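Local atomic coordinates of cellulase (Xanthomonas axonopodis pv. citri, PDB entry 5HOS), a protein that probably hydrolyses internal beta-1,4-glucosidic bonds of cellulose, as an endo-beta-1,4-glucanase of glycoside hydrolase family 5. Residues M157-W168 with V190-A198; I226-S236 with V248-W259. All coordinates share one frame; numbering follows the deposited sequence.

Interaction 1 of 2, residues M157-W168 with V190-A198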
loop_
_atom_site.group_PDB
_atom_site.type_symbol
_atom_site.label_atom_id
_atom_site.label_comp_id
_atom_site.label_asym_id
_atom_site.label_seq_id
_atom_site.Cartn_x
_atom_site.Cartn_y
_atom_site.Cartn_z
ATOM N N MET A 157 -4.877 3.746 4.877
ATOM C CA MET A 157 -5.172 4.816 3.920
ATOM C C MET A 157 -4.036 5.026 2.948
ATOM O O MET A 157 -2.904 5.172 3.365
ATOM C CB MET A 157 -5.401 6.142 4.667
ATOM C CG MET A 157 -5.789 7.329 3.776
ATOM S SD MET A 157 -7.259 7.004 2.790
ATOM C CE MET A 157 -8.463 6.600 4.049
ATOM N N ASN A 158 -4.346 5.131 1.662
ATOM C CA ASN A 158 -3.317 5.481 0.700
ATOM C C ASN A 158 -3.007 6.980 0.722
ATOM O O ASN A 158 -3.908 7.789 0.520
ATOM C CB ASN A 158 -3.750 5.133 -0.714
ATOM C CG ASN A 158 -2.627 5.286 -1.702
ATOM O OD1 ASN A 158 -1.617 4.605 -1.596
ATOM N ND2 ASN A 158 -2.794 6.177 -2.680
ATOM N N GLU A 159 -1.740 7.319 0.938
ATOM C CA GLU A 159 -1.200 8.671 0.729
ATOM C C GLU A 159 -2.069 9.846 1.214
ATOM O O GLU A 159 -2.503 10.672 0.404
ATOM C CB GLU A 159 -0.831 8.851 -0.755
ATOM C CG GLU A 159 0.237 7.861 -1.217
ATOM C CD GLU A 159 0.843 8.168 -2.580
ATOM O OE1 GLU A 159 0.448 9.161 -3.216
ATOM O OE2 GLU A 159 1.733 7.396 -3.020
ATOM N N PRO A 160 -2.310 9.942 2.537
ATOM C CA PRO A 160 -2.826 11.213 3.074
ATOM C C PRO A 160 -1.915 12.356 2.638
ATOM O O PRO A 160 -0.697 12.176 2.652
ATOM C CB PRO A 160 -2.742 11.027 4.596
ATOM C CG PRO A 160 -2.536 9.572 4.831
ATOM C CD PRO A 160 -1.865 9.026 3.606
ATOM N N TYR A 161 -2.461 13.493 2.206
ATOM C CA TYR A 161 -1.577 14.591 1.739
ATOM C C TYR A 161 -1.938 16.042 2.031
ATOM O O TYR A 161 -1.031 16.874 2.087
ATOM C CB TYR A 161 -1.275 14.459 0.251
ATOM C CG TYR A 161 -2.399 14.859 -0.669
ATOM C CD1 TYR A 161 -3.356 13.932 -1.069
ATOM C CD2 TYR A 161 -2.489 16.156 -1.169
ATOM C CE1 TYR A 161 -4.380 14.299 -1.932
ATOM C CE2 TYR A 161 -3.509 16.534 -2.025
ATOM C CZ TYR A 161 -4.442 15.593 -2.409
ATOM O OH TYR A 161 -5.457 15.947 -3.246
ATOM N N ASP A 162 -3.221 16.372 2.155
ATOM C CA ASP A 162 -3.607 17.743 2.530
ATOM C C ASP A 162 -4.234 17.774 3.926
ATOM O O ASP A 162 -5.121 18.554 4.231
ATOM C CB ASP A 162 -4.449 18.442 1.437
ATOM C CG ASP A 162 -5.757 17.748 1.140
ATOM O OD1 ASP A 162 -6.196 16.869 1.916
ATOM O OD2 ASP A 162 -6.366 18.106 0.107
ATOM N N ILE A 163 -3.708 16.910 4.775
ATOM C CA ILE A 163 -3.993 16.899 6.190
ATOM C C ILE A 163 -2.601 16.916 6.761
ATOM O O ILE A 163 -1.729 16.190 6.283
ATOM C CB ILE A 163 -4.809 15.655 6.638
ATOM C CG1 ILE A 163 -4.867 15.572 8.168
ATOM C CG2 ILE A 163 -4.250 14.355 6.064
ATOM C CD1 ILE A 163 -5.954 14.662 8.689
ATOM N N ASP A 164 -2.359 17.768 7.741
ATOM C CA ASP A 164 -1.012 17.885 8.244
ATOM C C ASP A 164 -0.675 16.637 9.065
ATOM O O ASP A 164 -1.582 15.978 9.602
ATOM C CB ASP A 164 -0.803 19.168 9.038
ATOM C CG ASP A 164 -1.224 19.040 10.464
ATOM O OD1 ASP A 164 -0.405 18.592 11.302
ATOM O OD2 ASP A 164 -2.375 19.392 10.742
ATOM N N PRO A 165 0.627 16.309 9.143
ATOM C CA PRO A 165 1.068 15.066 9.773
ATOM C C PRO A 165 0.547 14.808 11.188
ATOM O O PRO A 165 0.242 13.668 11.503
ATOM C CB PRO A 165 2.595 15.197 9.744
ATOM C CG PRO A 165 2.849 15.971 8.498
ATOM C CD PRO A 165 1.778 17.017 8.533
ATOM N N GLN A 166 0.438 15.845 12.022
ATOM C CA GLN A 166 -0.040 15.643 13.401
ATOM C C GLN A 166 -1.543 15.304 13.445
ATOM O O GLN A 166 -1.967 14.426 14.204
ATOM C CB GLN A 166 0.280 16.864 14.281
ATOM C CG GLN A 166 0.355 16.540 15.768
ATOM C CD GLN A 166 1.468 15.542 16.130
ATOM O OE1 GLN A 166 2.669 15.806 15.931
ATOM N NE2 GLN A 166 1.073 14.395 16.664
ATOM N N ALA A 167 -2.341 15.991 12.627
ATOM C CA ALA A 167 -3.777 15.712 12.538
ATOM C C ALA A 167 -4.012 14.332 11.951
ATOM O O ALA A 167 -4.919 13.618 12.387
ATOM C CB ALA A 167 -4.486 16.754 11.691
ATOM N N TRP A 168 -3.204 13.962 10.956
ATOM C CA TRP A 168 -3.293 12.626 10.381
ATOM C C TRP A 168 -2.959 11.552 11.427
ATOM O O TRP A 168 -3.686 10.575 11.547
ATOM C CB TRP A 168 -2.410 12.449 9.144
ATOM C CG TRP A 168 -2.371 11.010 8.783
ATOM C CD1 TRP A 168 -1.310 10.173 8.890
ATOM C CD2 TRP A 168 -3.487 10.198 8.394
ATOM N NE1 TRP A 168 -1.675 8.902 8.548
ATOM C CE2 TRP A 168 -3.009 8.883 8.247
ATOM C CE3 TRP A 168 -4.845 10.456 8.150
ATOM C CZ2 TRP A 168 -3.834 7.826 7.854
ATOM C CZ3 TRP A 168 -5.663 9.410 7.753
ATOM C CH2 TRP A 168 -5.156 8.112 7.611
ATOM N N VAL A 190 0.357 1.515 8.594
ATOM C CA VAL A 190 0.031 2.886 9.028
ATOM C C VAL A 190 0.895 3.866 8.236
ATOM O O VAL A 190 2.119 3.872 8.386
ATOM C CB VAL A 190 0.338 3.086 10.529
ATOM C CG1 VAL A 190 -0.173 4.443 11.005
ATOM C CG2 VAL A 190 -0.281 1.972 11.357
ATOM N N PRO A 191 0.282 4.683 7.370
ATOM C CA PRO A 191 1.062 5.654 6.614
ATOM C C PRO A 191 1.245 6.953 7.402
ATOM O O PRO A 191 0.497 7.216 8.338
ATOM C CB PRO A 191 0.173 5.918 5.411
ATOM C CG PRO A 191 -1.207 5.849 5.992
ATOM C CD PRO A 191 -1.160 4.848 7.124
ATOM N N GLY A 192 2.233 7.755 7.012
ATOM C CA GLY A 192 2.296 9.156 7.414
ATOM C C GLY A 192 1.488 9.990 6.434
ATOM O O GLY A 192 0.802 9.437 5.572
ATOM N N ALA A 193 1.534 11.312 6.583
ATOM C CA ALA A 193 0.947 12.215 5.585
ATOM C C ALA A 193 2.001 12.660 4.550
ATOM O O ALA A 193 3.011 11.968 4.366
ATOM C CB ALA A 193 0.260 13.385 6.269
ATOM N N LEU A 194 1.765 13.756 3.832
ATOM C CA LEU A 194 2.666 14.194 2.748
ATOM C C LEU A 194 3.006 13.053 1.795
ATOM O O LEU A 194 4.181 12.807 1.492
ATOM C CB LEU A 194 3.955 14.846 3.306
ATOM C CG LEU A 194 3.909 16.324 3.678
ATOM C CD1 LEU A 194 5.290 16.748 4.177
ATOM C CD2 LEU A 194 3.470 17.199 2.507
ATOM N N TRP A 195 1.959 12.343 1.356
ATOM C CA TRP A 195 2.054 11.197 0.431
ATOM C C TRP A 195 2.936 10.062 0.937
ATOM O O TRP A 195 3.382 9.223 0.162
ATOM C CB TRP A 195 2.503 11.624 -0.971
ATOM C CG TRP A 195 1.617 12.638 -1.643
ATOM C CD1 TRP A 195 0.514 12.392 -2.398
ATOM C CD2 TRP A 195 1.805 14.058 -1.656
ATOM N NE1 TRP A 195 -0.021 13.575 -2.868
ATOM C CE2 TRP A 195 0.760 14.611 -2.432
ATOM C CE3 TRP A 195 2.754 14.918 -1.085
ATOM C CZ2 TRP A 195 0.630 15.981 -2.638
ATOM C CZ3 TRP A 195 2.625 16.282 -1.292
ATOM C CH2 TRP A 195 1.570 16.800 -2.072
ATOM N N THR A 196 3.135 10.036 2.255
ATOM C CA THR A 196 3.921 9.039 2.968
ATOM C C THR A 196 5.239 8.619 2.268
ATOM O O THR A 196 5.632 7.452 2.285
ATOM C CB THR A 196 3.004 7.866 3.441
ATOM O OG1 THR A 196 3.607 7.193 4.560
ATOM C CG2 THR A 196 2.630 6.864 2.335
ATOM N N GLY A 197 5.933 9.606 1.699
ATOM C CA GLY A 197 7.208 9.364 1.025
ATOM C C GLY A 197 8.296 9.032 2.033
ATOM O O GLY A 197 8.440 9.743 3.022
ATOM N N ALA A 198 9.067 7.970 1.790
ATOM C CA ALA A 198 10.194 7.645 2.683
ATOM C C ALA A 198 11.197 8.798 2.701
ATOM O O ALA A 198 11.610 9.244 3.765
ATOM C CB ALA A 198 10.875 6.350 2.270
HETATM O O HOH W 1 0.196 16.111 4.445
#

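Interaction 2 of 2, residues I226-S236 with V248-W259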
loop_
_atom_site.group_PDB
_atom_site.type_symbol
_atom_site.label_atom_id
_atom_site.label_comp_id
_atom_site.label_asym_id
_atom_site.label_seq_id
_atom_site.Cartn_x
_atom_site.Cartn_y
_atom_site.Cartn_z
ATOM N N ILE A 226 4.953 0.844 9.673
ATOM C CA ILE A 226 4.813 2.153 9.053
ATOM C C ILE A 226 4.928 1.958 7.550
ATOM O O ILE A 226 5.905 1.396 7.058
ATOM C CB ILE A 226 5.904 3.131 9.540
ATOM C CG1 ILE A 226 5.878 3.264 11.071
ATOM C CG2 ILE A 226 5.755 4.492 8.864
ATOM C CD1 ILE A 226 4.545 3.703 11.652
ATOM N N GLU A 227 3.935 2.448 6.826
ATOM C CA GLU A 227 3.882 2.320 5.379
ATOM C C GLU A 227 4.527 3.541 4.768
ATOM O O GLU A 227 4.135 4.658 5.083
ATOM C CB GLU A 227 2.439 2.213 4.907
ATOM C CG GLU A 227 2.287 2.270 3.388
ATOM C CD GLU A 227 0.897 1.950 2.892
ATOM O OE1 GLU A 227 0.167 1.245 3.587
ATOM O OE2 GLU A 227 0.539 2.394 1.779
ATOM N N ALA A 228 5.509 3.311 3.903
ATOM C CA ALA A 228 6.157 4.355 3.129
ATOM C C ALA A 228 6.093 4.024 1.650
ATOM O O ALA A 228 6.006 2.858 1.266
ATOM C CB ALA A 228 7.601 4.498 3.560
ATOM N N HIS A 229 6.093 5.065 0.821
ATOM C CA HIS A 229 6.153 4.915 -0.625
ATOM C C HIS A 229 7.439 5.563 -1.122
ATOM O O HIS A 229 7.930 6.513 -0.516
ATOM C CB HIS A 229 4.947 5.586 -1.278
ATOM C CG HIS A 229 3.635 4.945 -0.941
ATOM N ND1 HIS A 229 2.456 5.336 -1.529
ATOM C CD2 HIS A 229 3.305 3.966 -0.063
ATOM C CE1 HIS A 229 1.462 4.617 -1.045
ATOM N NE2 HIS A 229 1.951 3.775 -0.154
ATOM N N GLN A 230 7.995 5.054 -2.218
ATOM C CA GLN A 230 9.230 5.636 -2.752
ATOM C C GLN A 230 9.385 5.393 -4.232
ATOM O O GLN A 230 9.417 4.242 -4.672
ATOM C CB GLN A 230 10.472 5.099 -2.021
ATOM C CG GLN A 230 11.739 5.906 -2.309
ATOM C CD GLN A 230 11.579 7.368 -1.935
ATOM O OE1 GLN A 230 11.386 7.688 -0.768
ATOM N NE2 GLN A 230 11.632 8.258 -2.925
ATOM N N TYR A 231 9.475 6.488 -4.985
ATOM C CA TYR A 231 9.804 6.449 -6.399
ATOM C C TYR A 231 11.187 7.059 -6.643
ATOM O O TYR A 231 11.724 7.798 -5.799
ATOM C CB TYR A 231 8.697 7.114 -7.204
ATOM C CG TYR A 231 7.408 6.308 -7.128
ATOM C CD1 TYR A 231 7.170 5.246 -8.011
ATOM C CD2 TYR A 231 6.451 6.567 -6.145
ATOM C CE1 TYR A 231 6.004 4.493 -7.930
ATOM C CE2 TYR A 231 5.278 5.814 -6.060
ATOM C CZ TYR A 231 5.060 4.778 -6.957
ATOM O OH TYR A 231 3.903 4.022 -6.878
ATOM N N LEU A 232 11.782 6.696 -7.777
ATOM C CA LEU A 232 13.202 6.947 -8.035
ATOM C C LEU A 232 13.459 7.968 -9.139
ATOM O O LEU A 232 14.609 8.176 -9.533
ATOM C CB LEU A 232 13.912 5.626 -8.355
ATOM C CG LEU A 232 13.844 4.509 -7.302
ATOM C CD1 LEU A 232 14.968 3.508 -7.540
ATOM C CD2 LEU A 232 13.928 5.020 -5.878
ATOM N N ASP A 233 12.403 8.623 -9.609
ATOM C CA ASP A 233 12.537 9.664 -10.627
ATOM C C ASP A 233 12.857 11.017 -9.947
ATOM O O ASP A 233 13.035 11.082 -8.725
ATOM C CB ASP A 233 11.298 9.701 -11.533
ATOM C CG ASP A 233 10.022 10.067 -10.796
ATOM O OD1 ASP A 233 9.932 9.833 -9.565
ATOM O OD2 ASP A 233 9.089 10.567 -11.462
ATOM N N ALA A 234 12.947 12.078 -10.741
ATOM C CA ALA A 234 13.530 13.357 -10.295
ATOM C C ALA A 234 12.959 13.887 -8.971
ATOM O O ALA A 234 13.725 14.255 -8.072
ATOM C CB ALA A 234 13.379 14.403 -11.391
ATOM N N ASP A 235 11.627 13.896 -8.851
ATOM C CA ASP A 235 10.944 14.414 -7.640
ATOM C C ASP A 235 10.268 13.347 -6.759
ATOM O O ASP A 235 9.407 13.689 -5.946
ATOM C CB ASP A 235 9.908 15.474 -8.034
ATOM C CG ASP A 235 8.731 14.903 -8.808
ATOM O OD1 ASP A 235 8.819 13.769 -9.326
ATOM O OD2 ASP A 235 7.713 15.601 -8.911
ATOM N N SER A 236 10.636 12.076 -6.945
ATOM C CA SER A 236 10.023 10.939 -6.227
ATOM C C SER A 236 8.502 10.772 -6.435
ATOM O O SER A 236 7.858 10.056 -5.663
ATOM C CB SER A 236 10.347 10.995 -4.713
ATOM O OG SER A 236 11.748 10.977 -4.465
ATOM N N VAL A 248 20.093 5.866 -6.010
ATOM C CA VAL A 248 19.082 6.820 -5.504
ATOM C C VAL A 248 17.987 6.175 -4.631
ATOM O O VAL A 248 17.429 6.834 -3.748
ATOM C CB VAL A 248 18.449 7.667 -6.651
ATOM C CG1 VAL A 248 17.498 6.841 -7.515
ATOM C CG2 VAL A 248 17.729 8.889 -6.089
ATOM N N GLY A 249 17.684 4.900 -4.873
ATOM C CA GLY A 249 16.730 4.173 -4.043
ATOM C C GLY A 249 17.231 4.029 -2.623
ATOM O O GLY A 249 16.565 4.435 -1.670
ATOM N N VAL A 250 18.434 3.482 -2.499
ATOM C CA VAL A 250 19.086 3.295 -1.202
ATOM C C VAL A 250 19.190 4.641 -0.464
ATOM O O VAL A 250 18.846 4.742 0.721
ATOM C CB VAL A 250 20.493 2.675 -1.376
ATOM C CG1 VAL A 250 21.289 2.709 -0.074
ATOM C CG2 VAL A 250 20.378 1.246 -1.893
ATOM N N GLU A 251 19.640 5.662 -1.184
ATOM C CA GLU A 251 19.813 6.999 -0.617
ATOM C C GLU A 251 18.516 7.606 -0.089
ATOM O O GLU A 251 18.529 8.255 0.952
ATOM C CB GLU A 251 20.436 7.933 -1.644
ATOM C CG GLU A 251 21.905 7.623 -1.906
ATOM C CD GLU A 251 22.396 8.134 -3.246
ATOM O OE1 GLU A 251 21.750 9.018 -3.843
ATOM O OE2 GLU A 251 23.437 7.640 -3.708
ATOM N N ARG A 252 17.414 7.384 -0.806
ATOM C CA ARG A 252 16.102 7.909 -0.412
ATOM C C ARG A 252 15.392 7.092 0.664
ATOM O O ARG A 252 14.407 7.576 1.232
ATOM C CB ARG A 252 15.205 8.090 -1.635
ATOM C CG ARG A 252 15.646 9.260 -2.495
ATOM C CD ARG A 252 14.815 9.369 -3.749
ATOM N NE ARG A 252 15.171 10.528 -4.569
ATOM C CZ ARG A 252 14.700 10.758 -5.797
ATOM N NH1 ARG A 252 13.846 9.915 -6.368
ATOM N NH2 ARG A 252 15.090 11.838 -6.469
ATOM N N LEU A 253 15.874 5.871 0.928
ATOM C CA LEU A 253 15.416 5.064 2.066
ATOM C C LEU A 253 16.244 5.235 3.333
ATOM O O LEU A 253 15.773 4.880 4.420
ATOM C CB LEU A 253 15.373 3.566 1.714
ATOM C CG LEU A 253 14.398 3.103 0.623
ATOM C CD1 LEU A 253 14.323 1.581 0.586
ATOM C CD2 LEU A 253 12.997 3.688 0.793
ATOM N N ARG A 254 17.455 5.773 3.221
ATOM C CA ARG A 254 18.402 5.713 4.345
ATOM C C ARG A 254 17.921 6.402 5.641
ATOM O O ARG A 254 17.933 5.778 6.708
ATOM C CB ARG A 254 19.778 6.246 3.934
ATOM C CG ARG A 254 20.876 5.890 4.922
ATOM C CD ARG A 254 22.246 6.346 4.433
ATOM N NE ARG A 254 22.770 5.535 3.330
ATOM C CZ ARG A 254 23.242 4.288 3.438
ATOM N NH1 ARG A 254 23.261 3.634 4.608
ATOM N NH2 ARG A 254 23.695 3.674 2.352
ATOM N N SER A 255 17.519 7.672 5.572
ATOM C CA SER A 255 17.124 8.378 6.810
ATOM C C SER A 255 15.848 7.777 7.412
ATOM O O SER A 255 15.762 7.608 8.624
ATOM C CB SER A 255 17.020 9.899 6.628
ATOM O OG SER A 255 16.027 10.273 5.699
ATOM N N PHE A 256 14.893 7.394 6.567
ATOM C CA PHE A 256 13.682 6.705 7.040
ATOM C C PHE A 256 14.026 5.418 7.788
ATOM O O PHE A 256 13.463 5.136 8.855
ATOM C CB PHE A 256 12.740 6.423 5.869
ATOM C CG PHE A 256 11.449 5.765 6.268
ATOM C CD1 PHE A 256 10.523 6.433 7.057
ATOM C CD2 PHE A 256 11.161 4.465 5.861
ATOM C CE1 PHE A 256 9.332 5.821 7.434
ATOM C CE2 PHE A 256 9.967 3.848 6.227
ATOM C CZ PHE A 256 9.055 4.526 7.019
ATOM N N THR A 257 14.979 4.663 7.241
ATOM C CA THR A 257 15.425 3.410 7.845
ATOM C C THR A 257 15.988 3.620 9.256
ATOM O O THR A 257 15.609 2.912 10.199
ATOM C CB THR A 257 16.432 2.694 6.921
ATOM O OG1 THR A 257 15.782 2.395 5.672
ATOM C CG2 THR A 257 16.927 1.408 7.539
ATOM N N GLU A 258 16.869 4.598 9.417
ATOM C CA GLU A 258 17.420 4.884 10.748
ATOM C C GLU A 258 16.353 5.465 11.703
ATOM O O GLU A 258 16.399 5.220 12.914
ATOM C CB GLU A 258 18.648 5.798 10.644
ATOM C CG GLU A 258 19.416 5.953 11.956
ATOM C CD GLU A 258 19.889 4.640 12.564
ATOM O OE1 GLU A 258 19.908 4.547 13.819
ATOM O OE2 GLU A 258 20.227 3.711 11.793
ATOM N N TRP A 259 15.403 6.224 11.159
ATOM C CA TRP A 259 14.263 6.712 11.943
ATOM C C TRP A 259 13.465 5.527 12.510
ATOM O O TRP A 259 13.120 5.528 13.697
ATOM C CB TRP A 259 13.341 7.620 11.099
ATOM C CG TRP A 259 12.191 8.180 11.892
ATOM C CD1 TRP A 259 12.176 9.338 12.616
ATOM C CD2 TRP A 259 10.896 7.588 12.056
ATOM N NE1 TRP A 259 10.950 9.506 13.220
ATOM C CE2 TRP A 259 10.145 8.449 12.892
ATOM C CE3 TRP A 259 10.292 6.417 11.568
ATOM C CZ2 TRP A 259 8.814 8.182 13.249
ATOM C CZ3 TRP A 259 8.969 6.147 11.931
ATOM C CH2 TRP A 259 8.249 7.028 12.767
#

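Interaction 1 of 2, residues M157-W168 with V190-A198
Met157 meets Pro191 through its backbone. Its carbonyl O lies 3.2 Å from Pro191 CG, while its thioether turns off elsewhere.

Glu159 lies across Trp195 at about a right angle. Its CG is anti to the carbonyl carbon (chi1 -61°) and the chain is extended beyond it. This brings OE1 to the edge of the indole, 3.3 Å from Trp195 CD1, with carboxylate and ring planes perpendicular. The other oxygen, OE2, has His229 as its probable hydrogen-bond partner.

Pro160 is the backbone link. Its O accepts from Trp195 N at 3.0 Å, with an N-H...O angle of 151°. Its CD sits 3.3 Å from Gly192 O, a buried oxygen that has no hydrogen-bond partner.

Tyr161 CB stands over one face of the Trp195 five-membered ring, 3.5 Å from its centroid, in a CH-pi contact. The phenol ring follows nearly parallel to the indole (10°) but slid aside, so the two barely overlap. A water bridges the two loops here. It donates to Ile163 O and accepts from Leu194 N; its bond to Tyr161 O is weak.

Ile163 O, Pro165 and Trp168 CB surround the Ala193 methyl group. Trp168 then closes the contact. Its NE1 donates to Pro191 O at 2.8 Å, with the oxygen in the indole plane but the donor well above the carbonyl plane. Pro191 CG packs on Trp168 CZ2 at 3.8 Å, and Pro160 CG, from the same segment as Trp168, lies over one face of the indole.

The contact lies in a beta-alpha-beta unit of the barrel. It joins the loop after strand 152-155 and the start of helix 165-181 to the end of strand 188-191 and its following loop. Helix 210-213 packs against Pro165, and strand 224-231 runs beside strand 188-191.

Interaction 2 of 2, residues I226-S236 with V248-W259
Arg252 carries the polar part of this contact. Its side chain is extended from CG to NE and reaches the turn that follows the strand. NH1 and NH2 grip Asp233 O end-on, at 2.8 and 3.1 Å, with that oxygen in the guanidinium plane. NH1 also donates to Tyr231 O at 3.1 Å, and NH2 makes a weak bond to Ala234 O. All go to backbone carbonyls; those to Asp233 and Ala234 hold the type I turn from Asp233 to Ser236 against the helix. Ser236 OG lies over one guanidinium face without a hydrogen bond to it.

The Gln230 amide packs on the aliphatic part of Arg252. The two side chains cross at about a right angle, with NE2 3.5 Å from Arg252 CD. A bend at chi2 (58°) turns the amide back, and a bond within its own segment, NE2 to Tyr231 O at 2.9 Å, positions it. That oxygen thus has two donors. Gln230 OE1 is held by His199 N.

The remaining contacts are apolar. Ile226 CG2 meets the edge of the Phe256 ring, and Ala228 CB lies 3.6 Å from Phe256 CE2. Leu232 CD2 comes within 3.5 Å of Gly249 CA, and Leu232 CB packs on Val248 CG1.

Helix 248-259 runs nearly antiparallel to strand 226-231 (153°), on the outside of the barrel. Strand 267-273 completes the beta-alpha-beta unit, and helix 278-293 packs beside Leu232 and Leu253.

How the interactions relate
Interactions 1 and 2 belong to successive parts of one eight-stranded beta/alpha barrel. Their centres are about 15 Å apart, and strands 188-191 and 224-231 are neighbours in the sheet. They touch directly. Glu159 OE2 is 2.6 Å from His229 ND1, and Thr196 OG1 is 2.6 Å from Glu227 O; both are probable hydrogen bonds. On its other side, His229 NE2 donates to Glu227 OE2, so the imidazole links two carboxylates. Glu159 follows Asn158, and the Asn-Glu pair just after the fourth strand, with Glu271 on strand 267-273 close by, is consistent with the family 5 catalytic centre.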